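Local coordinates for protein dockerin type 1 (Clostridium thermocellum, PDB 4DH2) that binds two calcium ions and docks onto a type I cohesin of a cellulosome anchoring protein, as the dockerin module of a probable glycoside hydrolase, at residues 19-22 against 23-27; 53-56 against 57-61. All blocks are in the same frame, centred on the assembly; numbering follows the deposited sequence.

Contact 1: residues 19-22 against 23-27. With CA (calcium ion), chain H.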
ATOM      1  N   SER B  19      -8.217   1.917  -8.306  1.00 16.43           N
ATOM      2  CA  SER B  19      -9.407   2.492  -8.916  1.00 15.51           C
ATOM      3  C   SER B  19     -10.584   1.509  -8.895  1.00 16.28           C
ATOM      4  O   SER B  19     -11.747   1.915  -8.727  1.00 18.18           O
ATOM      5  CB  SER B  19      -9.136   2.986 -10.343  1.00 19.23           C
ATOM      6  OG  SER B  19      -8.224   4.075 -10.301  1.00 22.42           O
ATOM      7  N   ASP B  20     -10.312   0.229  -9.115  1.00 16.96           N
ATOM      8  CA  ASP B  20     -11.374  -0.761  -9.072  1.00 20.18           C
ATOM      9  C   ASP B  20     -11.931  -0.909  -7.668  1.00 21.26           C
ATOM     10  O   ASP B  20     -13.122  -1.142  -7.474  1.00 16.73           O
ATOM     11  CB  ASP B  20     -10.849  -2.091  -9.555  1.00 20.55           C
ATOM     12  CG  ASP B  20     -10.294  -1.984 -10.962  1.00 18.53           C
ATOM     13  OD1 ASP B  20     -11.083  -1.815 -11.904  1.00 19.06           O
ATOM     14  OD2 ASP B  20      -9.060  -2.005 -11.079  1.00 19.51           O
ATOM     15  N   TYR B  21     -11.058  -0.794  -6.680  1.00 17.84           N
ATOM     16  CA  TYR B  21     -11.487  -0.855  -5.281  1.00 14.96           C
ATOM     17  C   TYR B  21     -12.405   0.313  -4.909  1.00 14.21           C
ATOM     18  O   TYR B  21     -13.475   0.134  -4.291  1.00 16.11           O
ATOM     19  CB  TYR B  21     -10.245  -0.836  -4.383  1.00 15.67           C
ATOM     20  CG  TYR B  21     -10.491  -1.051  -2.906  1.00 16.15           C
ATOM     21  CD1 TYR B  21     -11.151  -2.177  -2.447  1.00 18.35           C
ATOM     22  CD2 TYR B  21     -10.009  -0.142  -1.973  1.00 22.69           C
ATOM     23  CE1 TYR B  21     -11.366  -2.374  -1.107  1.00 20.31           C
ATOM     24  CE2 TYR B  21     -10.222  -0.337  -0.616  1.00 24.35           C
ATOM     25  CZ  TYR B  21     -10.903  -1.463  -0.205  1.00 29.80           C
ATOM     26  OH  TYR B  21     -11.125  -1.686   1.132  1.00 33.07           O
ATOM     27  N   VAL B  22     -11.991   1.521  -5.263  1.00 16.71           N
ATOM     28  CA  VAL B  22     -12.802   2.702  -4.996  1.00 14.24           C
ATOM     29  C   VAL B  22     -14.138   2.615  -5.725  1.00 13.41           C
ATOM     30  O   VAL B  22     -15.210   2.891  -5.127  1.00 16.11           O
ATOM     31  CB  VAL B  22     -12.051   3.971  -5.434  1.00 15.76           C
ATOM     32  CG1 VAL B  22     -12.932   5.178  -5.297  1.00 17.91           C
ATOM     33  CG2 VAL B  22     -10.764   4.145  -4.566  1.00 17.62           C
ATOM     34  N   LEU B  23     -14.110   2.185  -6.994  1.00 13.39           N
ATOM     35  CA  LEU B  23     -15.347   2.013  -7.751  1.00 14.04           C
ATOM     36  C   LEU B  23     -16.281   0.960  -7.128  1.00 13.85           C
ATOM     37  O   LEU B  23     -17.509   1.172  -7.041  1.00 15.68           O
ATOM     38  CB  LEU B  23     -15.059   1.673  -9.212  1.00 14.25           C
ATOM     39  CG  LEU B  23     -14.534   2.831 -10.073  1.00 18.31           C
ATOM     40  CD1 LEU B  23     -14.062   2.287 -11.407  1.00 21.15           C
ATOM     41  CD2 LEU B  23     -15.563   3.920 -10.288  1.00 19.01           C
ATOM     42  N   MET B  24     -15.731  -0.160  -6.694  1.00 15.68           N
ATOM     43  CA  MET B  24     -16.522  -1.183  -6.033  1.00 17.95           C
ATOM     44  C   MET B  24     -17.216  -0.607  -4.787  1.00 18.20           C
ATOM     45  O   MET B  24     -18.419  -0.812  -4.567  1.00 18.81           O
ATOM     46  CB  MET B  24     -15.618  -2.342  -5.625  1.00 18.97           C
ATOM     47  CG  MET B  24     -16.297  -3.361  -4.757  1.00 29.44           C
ATOM     48  SD  MET B  24     -17.463  -4.371  -5.668  1.00 36.51           S
ATOM     49  CE  MET B  24     -16.253  -5.557  -6.273  1.00 32.11           C
ATOM     50  N   LYS B  25     -16.442   0.082  -3.952  1.00 16.29           N
ATOM     51  CA  LYS B  25     -16.998   0.729  -2.758  1.00 17.17           C
ATOM     52  C   LYS B  25     -18.113   1.689  -3.097  1.00 17.33           C
ATOM     53  O   LYS B  25     -19.190   1.673  -2.438  1.00 18.22           O
ATOM     54  CB  LYS B  25     -15.907   1.448  -1.953  1.00 19.72           C
ATOM     55  CG  LYS B  25     -15.130   0.534  -1.010  1.00 35.44           C
ATOM     56  CD  LYS B  25     -14.364   1.365   0.025  1.00 44.38           C
ATOM     57  CE  LYS B  25     -13.428   0.542   0.949  1.00 45.60           C
ATOM     58  NZ  LYS B  25     -12.517   1.412   1.852  1.00 23.91           N
ATOM     59  N   ARG B  26     -17.889   2.551  -4.086  1.00 16.43           N
ATOM     60  CA  ARG B  26     -18.926   3.514  -4.471  1.00 17.80           C
ATOM     61  C   ARG B  26     -20.126   2.826  -5.049  1.00 19.29           C
ATOM     62  O   ARG B  26     -21.247   3.248  -4.844  1.00 19.52           O
ATOM     63  CB  ARG B  26     -18.366   4.511  -5.487  1.00 15.58           C
ATOM     64  CG  ARG B  26     -17.346   5.415  -4.825  1.00 14.81           C
ATOM     65  CD  ARG B  26     -16.737   6.422  -5.823  1.00 13.46           C
ATOM     66  NE  ARG B  26     -15.709   7.161  -5.118  1.00 16.25           N
ATOM     67  CZ  ARG B  26     -14.898   8.051  -5.675  1.00 18.35           C
ATOM     68  NH1 ARG B  26     -15.041   8.342  -6.954  1.00 18.66           N
ATOM     69  NH2 ARG B  26     -13.969   8.642  -4.943  1.00 18.83           N
ATOM     70  N   TYR B  27     -19.894   1.749  -5.777  1.00 16.92           N
ATOM     71  CA  TYR B  27     -20.998   1.028  -6.365  1.00 15.53           C
ATOM     72  C   TYR B  27     -21.879   0.386  -5.287  1.00 19.36           C
ATOM     73  O   TYR B  27     -23.105   0.509  -5.354  1.00 20.48           O
ATOM     74  CB  TYR B  27     -20.452  -0.007  -7.338  1.00 18.71           C
ATOM     75  CG  TYR B  27     -21.455  -0.980  -7.899  1.00 19.68           C
ATOM     76  CD1 TYR B  27     -21.921  -0.847  -9.202  1.00 25.89           C
ATOM     77  CD2 TYR B  27     -21.856  -2.081  -7.164  1.00 21.60           C
ATOM     78  CE1 TYR B  27     -22.803  -1.756  -9.744  1.00 27.30           C
ATOM     79  CE2 TYR B  27     -22.760  -2.988  -7.685  1.00 18.43           C
ATOM     80  CZ  TYR B  27     -23.232  -2.829  -8.982  1.00 30.67           C
ATOM     81  OH  TYR B  27     -24.114  -3.755  -9.530  1.00 32.11           O
TER
HETATM   82 CA    CA H 101      -9.184  -1.678 -13.467  1.00 20.15          CA
HETATM   83  O   HOH W   1      -8.098   0.354 -12.731  1.00 22.37           O
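Val22 and Arg26 lie side by side on one face of helix 18-28 and point the same way. CG1 of Val22 sits over one face of the Arg26 guanidinium, nearer its rim than its centre, with CG1 3.4 Å from NE of Arg26. The first torsion of Val22 (chi1 174°) turns CG1 toward Arg26, whose chain runs extended from CG to NE and brings the guanidinium alongside. The methyl backs the flat group, while its N-H groups bond to the cohesin. NE of Arg26 bonds to Gln98 of the cohesin chain, and its NH2 bonds to the carbonyl of Phe144 there.

Tyr21 and Lys25 make the second side-chain pair. The lysine methylene CE comes within 3.2 Å of Tyr21 OH and lies oblique to the ring. The ammonium group is not hydrogen-bonded to that hydroxyl. NZ of Lys25 instead forms salt bridges with Asp94 and Asp96 of the cohesin. These residues form part of the surface that meets the cohesin in this type I complex, on the helix that leaves the first EF-hand-like calcium loop.

The metal end belongs to Asp20. Both carboxylate oxygens bind the calcium ion, OD1 at 2.5 Å and OD2 at 2.4 Å, and water 1 is a further ligand. Asp9, Asn11, Asp13 and the carbonyl of Val15 complete the site. OD2 also accepts from the backbone N of Asn17, which helps to fix the rotation of the carboxylate.

Four backbone bonds of the alpha-helical i to i+4 kind join the two halves, from Leu23, Met24, Lys25 and Arg26 back to Ser19, Asp20, Tyr21 and Val22. CG of Leu23 lies 3.2 Å from Ser19 O.

Contact 2: residues 53-56 against 57-61. With CA (calcium ion), chain I; SO4 (sulfate ion), chain J; SO4 (sulfate ion), chain K.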
ATOM      1  N   ASN B  53     -21.308  -7.680  -3.480  1.00 18.50           N
ATOM      2  CA  ASN B  53     -21.503  -7.004  -2.207  1.00 17.60           C
ATOM      3  C   ASN B  53     -20.176  -6.843  -1.467  1.00 17.24           C
ATOM      4  O   ASN B  53     -19.128  -6.958  -2.081  1.00 18.38           O
ATOM      5  CB  ASN B  53     -22.543  -7.721  -1.359  1.00 21.70           C
ATOM      6  CG  ASN B  53     -22.140  -9.106  -0.962  1.00 21.33           C
ATOM      7  OD1 ASN B  53     -20.984  -9.534  -1.103  1.00 20.24           O
ATOM      8  ND2 ASN B  53     -23.118  -9.848  -0.451  1.00 25.59           N
ATOM      9  N   ASP B  54     -20.243  -6.552  -0.171  1.00 20.47           N
ATOM     10  CA  ASP B  54     -19.036  -6.183   0.544  1.00 24.20           C
ATOM     11  C   ASP B  54     -18.036  -7.354   0.626  1.00 21.20           C
ATOM     12  O   ASP B  54     -16.831  -7.149   0.820  1.00 20.65           O
ATOM     13  CB  ASP B  54     -19.397  -5.530   1.894  1.00 25.28           C
ATOM     14  CG  ASP B  54     -19.859  -4.044   1.716  1.00 50.52           C
ATOM     15  OD1 ASP B  54     -19.133  -3.260   1.039  1.00 50.12           O
ATOM     16  OD2 ASP B  54     -20.955  -3.659   2.205  1.00 45.73           O
ATOM     17  N   ILE B  55     -18.501  -8.584   0.449  1.00 19.06           N
ATOM     18  CA  ILE B  55     -17.574  -9.705   0.387  1.00 20.66           C
ATOM     19  C   ILE B  55     -16.615  -9.567  -0.799  1.00 22.03           C
ATOM     20  O   ILE B  55     -15.421  -9.847  -0.697  1.00 21.16           O
ATOM     21  CB  ILE B  55     -18.328 -11.028   0.287  1.00 28.31           C
ATOM     22  CG1 ILE B  55     -19.132 -11.244   1.573  1.00 34.35           C
ATOM     23  CG2 ILE B  55     -17.342 -12.183   0.040  1.00 22.17           C
ATOM     24  CD1 ILE B  55     -20.163 -12.377   1.472  1.00 39.08           C
ATOM     25  N   ASP B  56     -17.151  -9.123  -1.929  1.00 18.67           N
ATOM     26  CA  ASP B  56     -16.334  -8.879  -3.099  1.00 20.42           C
ATOM     27  C   ASP B  56     -15.373  -7.740  -2.867  1.00 20.88           C
ATOM     28  O   ASP B  56     -14.202  -7.826  -3.246  1.00 17.80           O
ATOM     29  CB  ASP B  56     -17.221  -8.559  -4.288  1.00 17.97           C
ATOM     30  CG  ASP B  56     -18.134  -9.700  -4.597  1.00 24.25           C
ATOM     31  OD1 ASP B  56     -17.620 -10.732  -5.041  1.00 21.39           O
ATOM     32  OD2 ASP B  56     -19.345  -9.598  -4.328  1.00 20.90           O
ATOM     33  N   CYS B  57     -15.865  -6.682  -2.224  1.00 17.29           N
ATOM     34  CA  CYS B  57     -14.988  -5.562  -1.878  1.00 16.82           C
ATOM     35  C   CYS B  57     -13.836  -6.036  -1.002  1.00 18.17           C
ATOM     36  O   CYS B  57     -12.683  -5.651  -1.197  1.00 18.99           O
ATOM     37  CB  CYS B  57     -15.767  -4.499  -1.130  1.00 20.79           C
ATOM     38  SG  CYS B  57     -15.082  -2.862  -1.376  1.00 34.81           S
ATOM     39  N   ASN B  58     -14.150  -6.870  -0.013  1.00 17.34           N
ATOM     40  CA  ASN B  58     -13.103  -7.409   0.854  1.00 21.33           C
ATOM     41  C   ASN B  58     -12.100  -8.270   0.102  1.00 19.96           C
ATOM     42  O   ASN B  58     -10.900  -8.257   0.409  1.00 19.85           O
ATOM     43  CB  ASN B  58     -13.715  -8.207   1.991  1.00 25.74           C
ATOM     44  CG  ASN B  58     -12.708  -8.487   3.084  1.00 33.71           C
ATOM     45  OD1 ASN B  58     -12.276  -7.573   3.782  1.00 37.58           O
ATOM     46  ND2 ASN B  58     -12.297  -9.730   3.205  1.00 32.10           N
ATOM     47  N   TYR B  59     -12.555  -9.020  -0.905  1.00 21.90           N
ATOM     48  CA  TYR B  59     -11.632  -9.804  -1.706  1.00 22.52           C
ATOM     49  C   TYR B  59     -10.729  -8.878  -2.472  1.00 21.29           C
ATOM     50  O   TYR B  59      -9.539  -9.153  -2.615  1.00 21.59           O
ATOM     51  CB  TYR B  59     -12.329 -10.755  -2.685  1.00 16.21           C
ATOM     52  CG  TYR B  59     -12.611 -12.099  -2.092  1.00 17.94           C
ATOM     53  CD1 TYR B  59     -13.881 -12.429  -1.657  1.00 27.82           C
ATOM     54  CD2 TYR B  59     -11.601 -13.032  -1.940  1.00 30.58           C
ATOM     55  CE1 TYR B  59     -14.149 -13.663  -1.087  1.00 30.91           C
ATOM     56  CE2 TYR B  59     -11.848 -14.263  -1.372  1.00 30.58           C
ATOM     57  CZ  TYR B  59     -13.120 -14.581  -0.960  1.00 36.97           C
ATOM     58  OH  TYR B  59     -13.351 -15.810  -0.398  1.00 31.89           O
ATOM     59  N   LEU B  60     -11.275  -7.780  -2.982  1.00 17.77           N
ATOM     60  CA  LEU B  60     -10.417  -6.811  -3.665  1.00 17.13           C
ATOM     61  C   LEU B  60      -9.350  -6.263  -2.712  1.00 19.02           C
ATOM     62  O   LEU B  60      -8.182  -6.133  -3.103  1.00 19.78           O
ATOM     63  CB  LEU B  60     -11.192  -5.636  -4.257  1.00 20.08           C
ATOM     64  CG  LEU B  60     -11.544  -5.717  -5.727  1.00 32.19           C
ATOM     65  CD1 LEU B  60     -12.572  -6.812  -5.923  1.00 40.86           C
ATOM     66  CD2 LEU B  60     -12.078  -4.382  -6.198  1.00 36.34           C
ATOM     67  N   LYS B  61      -9.749  -5.948  -1.473  1.00 18.51           N
ATOM     68  CA  LYS B  61      -8.817  -5.444  -0.470  1.00 17.29           C
ATOM     69  C   LYS B  61      -7.718  -6.473  -0.260  1.00 19.59           C
ATOM     70  O   LYS B  61      -6.535  -6.123  -0.281  1.00 20.75           O
ATOM     71  CB  LYS B  61      -9.539  -5.147   0.844  1.00 15.45           C
ATOM     72  CG  LYS B  61      -8.644  -4.721   2.001  1.00 21.36           C
ATOM     73  CD  LYS B  61      -9.369  -4.631   3.355  1.00 28.02           C
ATOM     74  CE  LYS B  61     -10.186  -3.346   3.479  1.00 55.55           C
ATOM     75  NZ  LYS B  61     -10.502  -2.927   4.897  1.00 66.75           N
TER
HETATM   76 CA    CA I 102     -19.725 -12.046  -4.777  1.00 21.18          CA
HETATM   77  S   SO4 J 103     -16.737 -16.704   0.369  0.54 49.91           S
HETATM   78  O1  SO4 J 103     -15.811 -15.953   1.211  1.00 60.43           O
HETATM   79  O2  SO4 J 103     -18.032 -16.028   0.441  1.00 59.19           O
HETATM   80  O3  SO4 J 103     -16.238 -16.779  -0.999  1.00 42.10           O
HETATM   81  O4  SO4 J 103     -16.862 -18.078   0.859  1.00 69.96           O
HETATM   82  S   SO4 K 104      -9.681 -10.235   6.232  1.00 72.69           S
HETATM   83  O1  SO4 K 104      -9.156  -9.241   7.164  1.00 74.88           O
HETATM   84  O2  SO4 K 104     -11.082 -10.502   6.565  1.00 73.36           O
HETATM   85  O3  SO4 K 104      -9.601  -9.710   4.872  1.00 73.78           O
HETATM   86  O4  SO4 K 104      -8.888 -11.467   6.312  1.00 69.43           O
HETATM   87  O   HOH W   2     -20.350 -11.904  -2.571  1.00 23.65           O
HETATM   88  O   HOH W   3     -14.084 -11.426   1.561  1.00 33.41           O
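Tyr59 reaches alongside Ile55 to a sulfate ion, probably from the crystallisation liquor. CG2 of Ile55 packs 3.7 Å from CE1 of Tyr59, and the two side chains point the same way. CG2 of Ile55, anti to the backbone N, is the branch that meets the ring. Sulfate O1 lies at the ring edge near its plane, 2.9 Å from Tyr59 OH. O3 is also close to OH, so the hydroxyl has two possible acceptors. A second sulfate takes a bond from ND2 of Asn58. Water 3 joins the same ND2 to Ile55 O.

The helix start is a capping box. Asn53 is the N-cap, and its OD1 accepts from Ile55 N at 3.1 Å. The donor stands well above the amide carbonyl plane, and the bond is bent to 140°. In return, Asn53 N donates a hydrogen bond to the anti lone pair of Asp56 OD2, 2.9 Å away. Asp56 is thus shared between cap and metal: OD1 and OD2 both bind the calcium ion at 2.5 Å. Water 2, another ligand, donates to Asn53 OD1, so the cap residue also positions a metal-bound water. Asp45, Asn47, Asp49 and the carbonyl of Val51 complete this EF-hand-like site, the second of the dockerin.

Backbone bonds from Cys57, Asn58, Tyr59 and Leu60 run back four residues. That of Cys57 is long, at 3.3 Å to Asn53 O. On the side of helix 54-64 that faces helix 18-28, Asp54, Cys57 and Lys61 all touch side chains of that helix.

Contacts 1 and 2 occupy equivalent places in the two calcium-binding halves of the dockerin. Each covers the start of a helix and holds the last aspartate of its calcium site. Their surroundings differ. Contact 1 is mostly buried, between the cohesin on one hand and helix 54-64 and the calcium loop on the other. Contact 2 is only partly buried, and its outer polar groups meet water and sulfate. There, Lys61 carries the link to the cohesin, through Asp79 of that chain. The two helices pack together directly: Cys57 SG lies 3.4 Å from Lys25 CG, and Tyr21 OH lies 3.0 Å from Lys61 CE.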